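Local coordinates for insulinase family protease (Yersinia pestis, PDB 3GO9), which belongs to the insulinase (M16) family of zinc peptidases, though its proteolytic activity is unproven, and binds zinc ions, at residues Ile50-Ile55 against Ala133-Thr138; Asp126-Ala131 against Arg223-Gln228; Asp112-Ser117 against Gln205-Asp210. One frame throughout, in Å; residues are numbered along the deposited sequence. Where two conformers were deposited one is given.

Contact 1 (Ile50-Ile55 against Ala133-Thr138)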
loop_
_atom_site.group_PDB
_atom_site.type_symbol
_atom_site.label_atom_id
_atom_site.label_comp_id
_atom_site.label_asym_id
_atom_site.label_seq_id
_atom_site.Cartn_x
_atom_site.Cartn_y
_atom_site.Cartn_z
ATOM N N ILE A 50 -9.336 -0.233 18.884
ATOM C CA ILE A 50 -9.526 -1.548 18.238
ATOM C C ILE A 50 -9.776 -1.228 16.809
ATOM O O ILE A 50 -10.757 -0.523 16.486
ATOM C CB ILE A 50 -10.692 -2.292 18.828
ATOM C CG1 ILE A 50 -10.575 -2.435 20.339
ATOM C CG2 ILE A 50 -10.940 -3.664 18.147
ATOM C CD1 ILE A 50 -9.260 -2.917 20.797
ATOM N N GLU A 51 -8.959 -1.805 15.905
ATOM C CA GLU A 51 -9.076 -1.542 14.471
ATOM C C GLU A 51 -9.708 -2.718 13.740
ATOM O O GLU A 51 -9.275 -3.837 13.902
ATOM C CB GLU A 51 -7.708 -1.239 13.858
ATOM C CG GLU A 51 -6.993 -0.035 14.477
ATOM C CD GLU A 51 -7.701 1.276 14.170
ATOM O OE1 GLU A 51 -8.254 1.403 13.052
ATOM O OE2 GLU A 51 -7.676 2.209 15.031
ATOM N N LEU A 52 -10.740 -2.431 12.938
ATOM C CA LEU A 52 -11.410 -3.428 12.134
ATOM C C LEU A 52 -11.324 -3.031 10.662
ATOM O O LEU A 52 -11.556 -1.861 10.282
ATOM C CB LEU A 52 -12.886 -3.567 12.557
ATOM C CG LEU A 52 -13.172 -4.043 13.981
ATOM C CD1 LEU A 52 -13.260 -2.869 14.889
ATOM C CD2 LEU A 52 -14.524 -4.732 13.981
ATOM N N ARG A 53 -11.066 -4.003 9.794
ATOM C CA ARG A 53 -11.031 -3.744 8.372
ATOM C C ARG A 53 -11.786 -4.887 7.690
ATOM O O ARG A 53 -11.524 -6.062 7.986
ATOM C CB ARG A 53 -9.584 -3.674 7.838
ATOM C CG ARG A 53 -8.778 -2.625 8.516
ATOM C CD ARG A 53 -9.082 -1.214 8.060
ATOM N NE ARG A 53 -8.085 -0.359 8.694
ATOM C CZ ARG A 53 -8.172 0.110 9.939
ATOM N NH1 ARG A 53 -9.245 -0.056 10.671
ATOM N NH2 ARG A 53 -7.151 0.736 10.500
ATOM N N LEU A 54 -12.702 -4.553 6.783
ATOM C CA LEU A 54 -13.339 -5.568 5.975
ATOM C C LEU A 54 -12.928 -5.276 4.574
ATOM O O LEU A 54 -13.280 -4.214 4.026
ATOM C CB LEU A 54 -14.876 -5.560 6.113
ATOM C CG LEU A 54 -15.629 -6.574 5.223
ATOM C CD1 LEU A 54 -15.390 -8.031 5.744
ATOM C CD2 LEU A 54 -17.125 -6.245 5.245
ATOM N N ILE A 55 -12.178 -6.202 3.985
ATOM C CA ILE A 55 -11.868 -6.119 2.546
ATOM C C ILE A 55 -12.813 -7.003 1.777
ATOM O O ILE A 55 -13.022 -8.193 2.099
ATOM C CB ILE A 55 -10.387 -6.526 2.197
ATOM C CG1 ILE A 55 -9.399 -5.581 2.809
ATOM C CG2 ILE A 55 -10.195 -6.510 0.615
ATOM C CD1 ILE A 55 -7.909 -6.070 2.643
ATOM N N ALA A 133 -22.135 -5.445 13.667
ATOM C CA ALA A 133 -23.484 -5.402 13.141
ATOM C C ALA A 133 -23.502 -4.525 11.876
ATOM O O ALA A 133 -24.136 -4.907 10.866
ATOM C CB ALA A 133 -24.386 -4.888 14.202
ATOM N N TRP A 134 -22.789 -3.396 11.904
ATOM C CA TRP A 134 -22.732 -2.513 10.756
ATOM C C TRP A 134 -22.044 -3.250 9.601
ATOM O O TRP A 134 -22.472 -3.207 8.459
ATOM C CB TRP A 134 -22.007 -1.189 11.038
ATOM C CG TRP A 134 -22.087 -0.234 9.893
ATOM C CD1 TRP A 134 -23.153 0.571 9.578
ATOM C CD2 TRP A 134 -21.109 -0.027 8.848
ATOM N NE1 TRP A 134 -22.873 1.294 8.428
ATOM C CE2 TRP A 134 -21.621 0.955 7.990
ATOM C CE3 TRP A 134 -19.845 -0.571 8.570
ATOM C CZ2 TRP A 134 -20.933 1.395 6.882
ATOM C CZ3 TRP A 134 -19.128 -0.081 7.468
ATOM C CH2 TRP A 134 -19.707 0.882 6.632
ATOM N N LEU A 135 -20.966 -3.950 9.912
ATOM C CA LEU A 135 -20.190 -4.635 8.873
ATOM C C LEU A 135 -20.990 -5.821 8.295
ATOM O O LEU A 135 -20.913 -6.082 7.076
ATOM C CB LEU A 135 -18.854 -5.133 9.388
ATOM C CG LEU A 135 -17.845 -4.017 9.688
ATOM C CD1 LEU A 135 -16.687 -4.557 10.556
ATOM C CD2 LEU A 135 -17.294 -3.373 8.434
ATOM N N SER A 136 -21.714 -6.536 9.144
ATOM C CA SER A 136 -22.600 -7.646 8.650
ATOM C C SER A 136 -23.835 -7.167 7.916
ATOM O O SER A 136 -24.240 -7.777 6.913
ATOM C CB SER A 136 -22.892 -8.668 9.731
ATOM O OG SER A 136 -23.511 -8.110 10.869
ATOM N N ASP A 137 -24.426 -6.073 8.360
ATOM C CA ASP A 137 -25.473 -5.399 7.571
ATOM C C ASP A 137 -24.934 -5.051 6.186
ATOM O O ASP A 137 -25.591 -5.289 5.164
ATOM C CB ASP A 137 -25.944 -4.071 8.220
ATOM C CG ASP A 137 -26.802 -4.211 9.474
ATOM O OD1 ASP A 137 -27.238 -5.341 9.852
ATOM O OD2 ASP A 137 -27.110 -3.099 10.028
ATOM N N THR A 138 -23.735 -4.469 6.126
ATOM C CA THR A 138 -23.197 -4.044 4.865
ATOM C C THR A 138 -22.878 -5.257 3.954
ATOM O O THR A 138 -23.170 -5.243 2.741
ATOM C CB THR A 138 -21.927 -3.245 5.128
ATOM O OG1 THR A 138 -22.246 -2.061 5.883
ATOM C CG2 THR A 138 -21.268 -2.818 3.857
#
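Strand residues Leu52 and Leu54 face the helix segment 133-138, and the backbones come closest at Leu54 and Leu135, whose CA atoms are 7.5 Å apart. Leu135 carries the helix side of the contact with its two methyl groups. CD1 of Leu135 meets CD2 of Leu52 at 4.1 Å. CD2 of Leu135 rests on CB of Leu54 at 4.0 Å. One branched side chain thus spans two strand residues that are two apart and lie on the same face of the sheet. The strand residues touch by different parts. Leu52 offers a terminal methyl, and its side chain runs obliquely past that of Leu135. Leu54 has CG turned opposite its backbone N (chi1 177°) and is touched at its base. The contact is buried and purely apolar.

Arg53, between the two leucines, points away from the helix and makes a salt bridge to Glu51 with NH1 and NH2 both directed at OE1, the NH2-OE1 distance being 2.9 Å. NH1 uses the anti lone pair of OE1, while NH2 arrives from above the carboxylate plane. NH1 also donates to Leu52 O at 3.0 Å, from above the carbonyl plane. These bonds fix the guanidinium against its own strand. On the helix, Thr138 OG1 bonds to Trp134 O at 2.8 Å and sits over the centre of the Trp134 ring.

The strand is flanked by strands 114-120 and 212-218, with backbone bonds between Leu52 and Leu118 and between Arg53 and Tyr215. Helix 388-401 packs against Glu51, Arg53 and Ile55. Helix 125-140 lies on the Leu52 and Leu54 face, where Leu135 also touches Phe233 of helix 222-233. Trp134 NE1 bonds to Ala78 O of helix 70-80.

Contact 2 (Asp126-Ala131 against Arg223-Gln228); sequences DLLKDA and RSIAAQ
Two helices that lie side by side on one face of the seven-stranded sheet meet here, in the layered alpha/beta fold of an M16 domain. Leu128 of the first reaches toward Ile225 and Gln228 of the second. The helices run in roughly the same direction, 27° apart. Their axes stay 11.8 Å apart at closest approach, so the backbones do not touch and side chains bridge the gap.

Leu128 supplies both methyls. CD1 of Leu128 lies 4.2 Å from CD1 of Ile225. CD2 of Leu128 lies 4.2 Å from CG1 of Ile225. The two side chains cross at about a right angle. Ile225 gets there with CG1 roughly opposite its backbone N (chi1 -152°), some way from a perfectly staggered setting, and with CG2 between the N and the carbonyl carbon. It is the buried member of the contact.

Gln228 comes in one turn further along its helix. Its chain is extended as far as the amide (chi2 -180°). OE1 of Gln228 sits 4.0 Å from CD2 of Leu128, which is van der Waals contact with a methyl. NE2 of Gln228 is 4.4 Å from CA of Lys129. The amide therefore lies along the outer margin of the leucine-isoleucine pair. The Lys129 side chain bears away from the other helix and is exposed.

The sheet lies against one side of this helix pair. Leu128 also rests on Leu120 of strand 114-120, and Ala131 touches Leu118 and Leu120 of the same strand. Ile225 packs on Leu39 of strand 36-41, and Ala226 on Trp37. The start of helix 222-233 is held by Asp221 OD1, which accepts a hydrogen bond from Ser224 N.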
loop_
_atom_site.group_PDB
_atom_site.type_symbol
_atom_site.label_atom_id
_atom_site.label_comp_id
_atom_site.label_asym_id
_atom_site.label_seq_id
_atom_site.Cartn_x
_atom_site.Cartn_y
_atom_site.Cartn_z
ATOM N N ASP A 126 -19.814 -2.732 23.648
ATOM C CA ASP A 126 -20.998 -2.331 22.965
ATOM C C ASP A 126 -20.682 -1.875 21.575
ATOM O O ASP A 126 -21.402 -2.245 20.635
ATOM C CB ASP A 126 -21.787 -1.250 23.703
ATOM C CG ASP A 126 -20.969 -0.040 24.113
ATOM O OD1 ASP A 126 -19.747 -0.084 24.373
ATOM O OD2 ASP A 126 -21.635 0.994 24.281
ATOM N N LEU A 127 -19.631 -1.081 21.443
ATOM C CA LEU A 127 -19.290 -0.541 20.122
ATOM C C LEU A 127 -18.684 -1.622 19.209
ATOM O O LEU A 127 -18.886 -1.617 18.005
ATOM C CB LEU A 127 -18.348 0.678 20.207
ATOM C CG LEU A 127 -19.020 1.907 20.767
ATOM C CD1 LEU A 127 -17.919 2.952 20.982
ATOM C CD2 LEU A 127 -20.134 2.408 19.798
ATOM N N LEU A 128 -17.998 -2.594 19.797
ATOM C CA LEU A 128 -17.536 -3.735 19.019
ATOM C C LEU A 128 -18.720 -4.500 18.450
ATOM O O LEU A 128 -18.714 -4.830 17.264
ATOM C CB LEU A 128 -16.610 -4.625 19.842
ATOM C CG LEU A 128 -16.170 -5.915 19.173
ATOM C CD1 LEU A 128 -15.315 -5.664 17.951
ATOM C CD2 LEU A 128 -15.371 -6.710 20.196
ATOM N N LYS A 129 -19.742 -4.757 19.273
ATOM C CA LYS A 129 -20.959 -5.384 18.783
ATOM C C LYS A 129 -21.582 -4.563 17.656
ATOM O O LYS A 129 -21.968 -5.120 16.638
ATOM C CB LYS A 129 -21.970 -5.593 19.923
ATOM C CG LYS A 129 -23.326 -6.075 19.473
ATOM C CD LYS A 129 -24.193 -6.583 20.636
ATOM C CE LYS A 129 -25.714 -6.653 20.246
ATOM N NZ LYS A 129 -26.628 -6.173 21.349
ATOM N N ASP A 130 -21.683 -3.259 17.844
ATOM C CA ASP A 130 -22.278 -2.366 16.837
ATOM C C ASP A 130 -21.459 -2.400 15.565
ATOM O O ASP A 130 -22.019 -2.435 14.451
ATOM C CB ASP A 130 -22.403 -0.941 17.311
ATOM C CG ASP A 130 -23.416 -0.778 18.438
ATOM O OD1 ASP A 130 -24.226 -1.700 18.640
ATOM O OD2 ASP A 130 -23.368 0.298 19.102
ATOM N N ALA A 131 -20.141 -2.360 15.703
ATOM C CA ALA A 131 -19.278 -2.400 14.521
ATOM C C ALA A 131 -19.499 -3.679 13.703
ATOM O O ALA A 131 -19.607 -3.662 12.481
ATOM C CB ALA A 131 -17.811 -2.267 14.889
ATOM N N ARG A 223 -11.184 -15.332 22.103
ATOM C CA ARG A 223 -12.154 -16.417 22.125
ATOM C C ARG A 223 -13.538 -15.863 21.848
ATOM O O ARG A 223 -14.267 -16.414 20.967
ATOM C CB ARG A 223 -12.093 -17.201 23.463
ATOM C CG ARG A 223 -13.000 -18.446 23.452
ATOM C CD ARG A 223 -12.814 -19.241 24.756
ATOM N NE ARG A 223 -13.154 -18.347 25.853
ATOM C CZ ARG A 223 -12.515 -18.265 27.028
ATOM N NH1 ARG A 223 -12.934 -17.366 27.893
ATOM N NH2 ARG A 223 -11.491 -19.037 27.353
ATOM N N SER A 224 -13.937 -14.803 22.532
ATOM C CA SER A 224 -15.271 -14.260 22.284
ATOM C C SER A 224 -15.398 -13.597 20.928
ATOM O O SER A 224 -16.433 -13.724 20.304
ATOM C CB SER A 224 -15.791 -13.325 23.389
ATOM O OG SER A 224 -15.061 -12.136 23.506
ATOM N N ILE A 225 -14.349 -12.939 20.446
ATOM C CA ILE A 225 -14.511 -12.245 19.185
ATOM C C ILE A 225 -14.591 -13.243 18.022
ATOM O O ILE A 225 -15.363 -12.998 17.090
ATOM C CB ILE A 225 -13.419 -11.141 19.002
ATOM C CG1 ILE A 225 -13.971 -10.028 18.109
ATOM C CG2 ILE A 225 -12.148 -11.769 18.580
ATOM C CD1 ILE A 225 -12.929 -9.070 17.524
ATOM N N ALA A 226 -13.854 -14.366 18.079
ATOM C CA ALA A 226 -13.981 -15.419 17.047
ATOM C C ALA A 226 -15.435 -15.849 17.027
ATOM O O ALA A 226 -16.019 -15.990 15.951
ATOM C CB ALA A 226 -13.060 -16.618 17.289
ATOM N N ALA A 227 -16.034 -16.076 18.198
ATOM C CA ALA A 227 -17.421 -16.502 18.219
ATOM C C ALA A 227 -18.362 -15.445 17.685
ATOM O O ALA A 227 -19.288 -15.763 16.978
ATOM C CB ALA A 227 -17.846 -16.968 19.619
ATOM N N GLN A 228 -18.085 -14.171 17.968
ATOM C CA GLN A 228 -18.905 -13.129 17.480
ATOM C C GLN A 228 -18.795 -12.987 15.970
ATOM O O GLN A 228 -19.770 -12.640 15.282
ATOM C CB GLN A 228 -18.453 -11.829 18.089
ATOM C CG GLN A 228 -18.869 -11.664 19.484
ATOM C CD GLN A 228 -18.366 -10.329 19.966
ATOM O OE1 GLN A 228 -17.209 -10.207 20.255
ATOM N NE2 GLN A 228 -19.220 -9.294 19.912
#

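Contact 3 (Asp112-Ser117 against Gln205-Asp210); sequences DFTLYS and QWYTPD
Tyr116 and Tyr207 approach from opposite directions and join through their hydroxyls, with Tyr116 OH and Tyr207 OH 2.7 Å apart. Either could be the donor. Each hydroxyl lies at the edge of the other ring, near its plane, so the rings do not stack. They also graze along one side, where CE2 of Tyr116 is 4.1 Å from CE2 of Tyr207.

Thr114 stands across the end of Tyr207, at about a right angle to it. Its chi1 of -63° places OG1 beside its backbone N and CG2 opposite that N. CG2 of Thr114 then touches Tyr207 OH at 3.7 Å. OG1 of Thr114 accepts a hydrogen bond from a water at 2.8 Å. The same water is bonded to Tyr207 OH at 2.6 Å and lies in the plane of that ring, at its edge. Tyr207 OH thus has two polar partners in a buried setting, one tyrosine and one water. Thr114 OG1 is also bonded to Thr58 O.

The polypeptide around Tyr207 is tightly bent. Helix 196-206 has just ended, and Tyr207 is the centre of an inverse gamma turn, with a weak bond from Thr208 N to Trp206 O at 3.2 Å. Just beyond, Thr208 OG1 donates to Asp210 OD1 at 2.6 Å, nearly along the C-O axis. Asp210 OD2 bonds to Arg240 N.

Tyr116 is packed against Leu135 and Thr138 of helix 125-140, and Tyr207 meets the ring of Tyr203 at about 45°. The arrangement is a buried tyrosine-tyrosine hydrogen bond, beside a water that links Thr114 to Tyr207. It joins an inner strand, 114-120, of the M16 sheet to the inverse gamma turn that leads from helix 196-206 toward strand 212-218.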
loop_
_atom_site.group_PDB
_atom_site.type_symbol
_atom_site.label_atom_id
_atom_site.label_comp_id
_atom_site.label_asym_id
_atom_site.label_seq_id
_atom_site.Cartn_x
_atom_site.Cartn_y
_atom_site.Cartn_z
ATOM N N ASP A 112 -9.832 -3.238 -7.674
ATOM C CA ASP A 112 -10.044 -4.640 -7.345
ATOM C C ASP A 112 -10.409 -4.924 -5.911
ATOM O O ASP A 112 -10.508 -6.084 -5.535
ATOM C CB ASP A 112 -8.867 -5.540 -7.789
ATOM C CG ASP A 112 -7.590 -5.297 -7.073
ATOM O OD1 ASP A 112 -7.563 -4.457 -6.162
ATOM O OD2 ASP A 112 -6.576 -5.946 -7.487
ATOM N N PHE A 113 -10.706 -3.876 -5.159
ATOM C CA PHE A 113 -11.166 -4.029 -3.797
ATOM C C PHE A 113 -11.987 -2.856 -3.319
ATOM O O PHE A 113 -11.917 -1.746 -3.848
ATOM C CB PHE A 113 -9.998 -4.296 -2.801
ATOM C CG PHE A 113 -9.152 -3.113 -2.527
ATOM C CD1 PHE A 113 -9.448 -2.233 -1.472
ATOM C CD2 PHE A 113 -8.019 -2.843 -3.323
ATOM C CE1 PHE A 113 -8.640 -1.141 -1.212
ATOM C CE2 PHE A 113 -7.241 -1.693 -3.088
ATOM C CZ PHE A 113 -7.513 -0.892 -2.037
ATOM N N THR A 114 -12.760 -3.137 -2.271
ATOM C CA THR A 114 -13.361 -2.126 -1.380
ATOM C C THR A 114 -12.919 -2.430 0.042
ATOM O O THR A 114 -12.994 -3.584 0.497
ATOM C CB THR A 114 -14.873 -2.248 -1.470
ATOM O OG1 THR A 114 -15.250 -1.946 -2.820
ATOM C CG2 THR A 114 -15.629 -1.263 -0.579
ATOM N N LEU A 115 -12.544 -1.408 0.791
ATOM C CA LEU A 115 -12.029 -1.571 2.148
ATOM C C LEU A 115 -12.889 -0.728 3.069
ATOM O O LEU A 115 -12.912 0.526 2.920
ATOM C CB LEU A 115 -10.580 -1.078 2.226
ATOM C CG LEU A 115 -9.960 -0.990 3.636
ATOM C CD1 LEU A 115 -9.816 -2.383 4.171
ATOM C CD2 LEU A 115 -8.588 -0.297 3.635
ATOM N N TYR A 116 -13.580 -1.396 4.025
ATOM C CA TYR A 116 -14.340 -0.732 5.086
ATOM C C TYR A 116 -13.480 -0.653 6.337
ATOM O O TYR A 116 -12.838 -1.627 6.703
ATOM C CB TYR A 116 -15.619 -1.511 5.417
ATOM C CG TYR A 116 -16.620 -1.521 4.269
ATOM C CD1 TYR A 116 -17.491 -0.515 4.106
ATOM C CD2 TYR A 116 -16.613 -2.543 3.304
ATOM C CE1 TYR A 116 -18.443 -0.544 3.106
ATOM C CE2 TYR A 116 -17.515 -2.517 2.223
ATOM C CZ TYR A 116 -18.433 -1.528 2.162
ATOM O OH TYR A 116 -19.352 -1.386 1.123
ATOM N N SER A 117 -13.513 0.494 7.035
ATOM C CA SER A 117 -12.629 0.702 8.171
ATOM C C SER A 117 -13.379 1.306 9.341
ATOM O O SER A 117 -14.013 2.364 9.197
ATOM C CB SER A 117 -11.449 1.618 7.829
ATOM O OG SER A 117 -10.636 1.155 6.733
ATOM N N GLN A 205 -24.284 -10.163 -6.673
ATOM C CA GLN A 205 -23.320 -10.889 -7.488
ATOM C C GLN A 205 -21.918 -10.830 -6.902
ATOM O O GLN A 205 -21.168 -11.844 -6.902
ATOM C CB GLN A 205 -23.284 -10.368 -8.945
ATOM C CG GLN A 205 -22.265 -11.098 -9.799
ATOM C CD GLN A 205 -22.333 -10.708 -11.281
ATOM O OE1 GLN A 205 -23.235 -9.993 -11.716
ATOM N NE2 GLN A 205 -21.367 -11.165 -12.047
ATOM N N TRP A 206 -21.522 -9.641 -6.431
ATOM C CA TRP A 206 -20.136 -9.412 -6.119
ATOM C C TRP A 206 -19.841 -9.353 -4.618
ATOM O O TRP A 206 -18.698 -9.578 -4.229
ATOM C CB TRP A 206 -19.640 -8.155 -6.826
ATOM C CG TRP A 206 -19.660 -8.281 -8.281
ATOM C CD1 TRP A 206 -20.556 -7.705 -9.114
ATOM C CD2 TRP A 206 -18.778 -9.052 -9.115
ATOM N NE1 TRP A 206 -20.300 -8.061 -10.428
ATOM C CE2 TRP A 206 -19.199 -8.864 -10.454
ATOM C CE3 TRP A 206 -17.666 -9.858 -8.872
ATOM C CZ2 TRP A 206 -18.546 -9.442 -11.531
ATOM C CZ3 TRP A 206 -17.000 -10.439 -9.962
ATOM C CH2 TRP A 206 -17.449 -10.221 -11.281
ATOM N N TYR A 207 -20.831 -9.157 -3.764
ATOM C CA TYR A 207 -20.576 -9.205 -2.302
ATOM C C TYR A 207 -20.911 -10.610 -1.818
ATOM O O TYR A 207 -22.031 -10.870 -1.364
ATOM C CB TYR A 207 -21.369 -8.144 -1.555
ATOM C CG TYR A 207 -20.695 -6.781 -1.443
ATOM C CD1 TYR A 207 -20.260 -6.077 -2.567
ATOM C CD2 TYR A 207 -20.551 -6.143 -0.200
ATOM C CE1 TYR A 207 -19.665 -4.845 -2.456
ATOM C CE2 TYR A 207 -19.965 -4.899 -0.062
ATOM C CZ TYR A 207 -19.505 -4.236 -1.205
ATOM O OH TYR A 207 -18.924 -2.971 -1.059
ATOM N N THR A 208 -19.933 -11.501 -2.000
ATOM C CA THR A 208 -20.020 -12.904 -1.596
ATOM C C THR A 208 -18.940 -13.183 -0.527
ATOM O O THR A 208 -17.855 -12.558 -0.558
ATOM C CB THR A 208 -19.881 -13.859 -2.806
ATOM O OG1 THR A 208 -18.641 -13.627 -3.466
ATOM C CG2 THR A 208 -21.021 -13.560 -3.855
ATOM N N PRO A 209 -19.204 -14.107 0.425
ATOM C CA PRO A 209 -18.313 -14.268 1.594
ATOM C C PRO A 209 -16.949 -14.770 1.218
ATOM O O PRO A 209 -15.958 -14.494 1.907
ATOM C CB PRO A 209 -19.056 -15.234 2.516
ATOM C CG PRO A 209 -20.180 -15.825 1.657
ATOM C CD PRO A 209 -20.497 -14.746 0.641
ATOM N N ASP A 210 -16.889 -15.536 0.111
ATOM C CA ASP A 210 -15.615 -16.036 -0.376
ATOM C C ASP A 210 -14.684 -14.965 -0.939
ATOM O O ASP A 210 -13.497 -15.252 -1.203
ATOM C CB ASP A 210 -15.857 -17.172 -1.403
ATOM C CG ASP A 210 -16.591 -16.710 -2.644
ATOM O OD1 ASP A 210 -17.410 -15.776 -2.548
ATOM O OD2 ASP A 210 -16.390 -17.356 -3.723
HETATM O O HOH W 1 -18.020 -1.861 -3.251
#

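All three contacts belong to one seven-stranded sheet and the helices on one of its faces. Contacts 1 and 2 share helix 125-140, with centres 10 Å apart. They meet where CD2 of Leu52 lies 4.2 Å from CD1 of Leu128. Contacts 1 and 3 have centres 11 Å apart and sit on neighbouring strands, where Leu54 O and Tyr116 N are 2.8 Å apart, a probable hydrogen bond. CG2 of Thr138 also packs 3.5 Å from CZ of Tyr116. Contacts 2 and 3 do not touch; their nearest atoms are about 8 Å apart. Bound zinc ions lie about 12 Å from the Leu52 side chain and about 11 Å from that of Thr114; neither residue binds zinc.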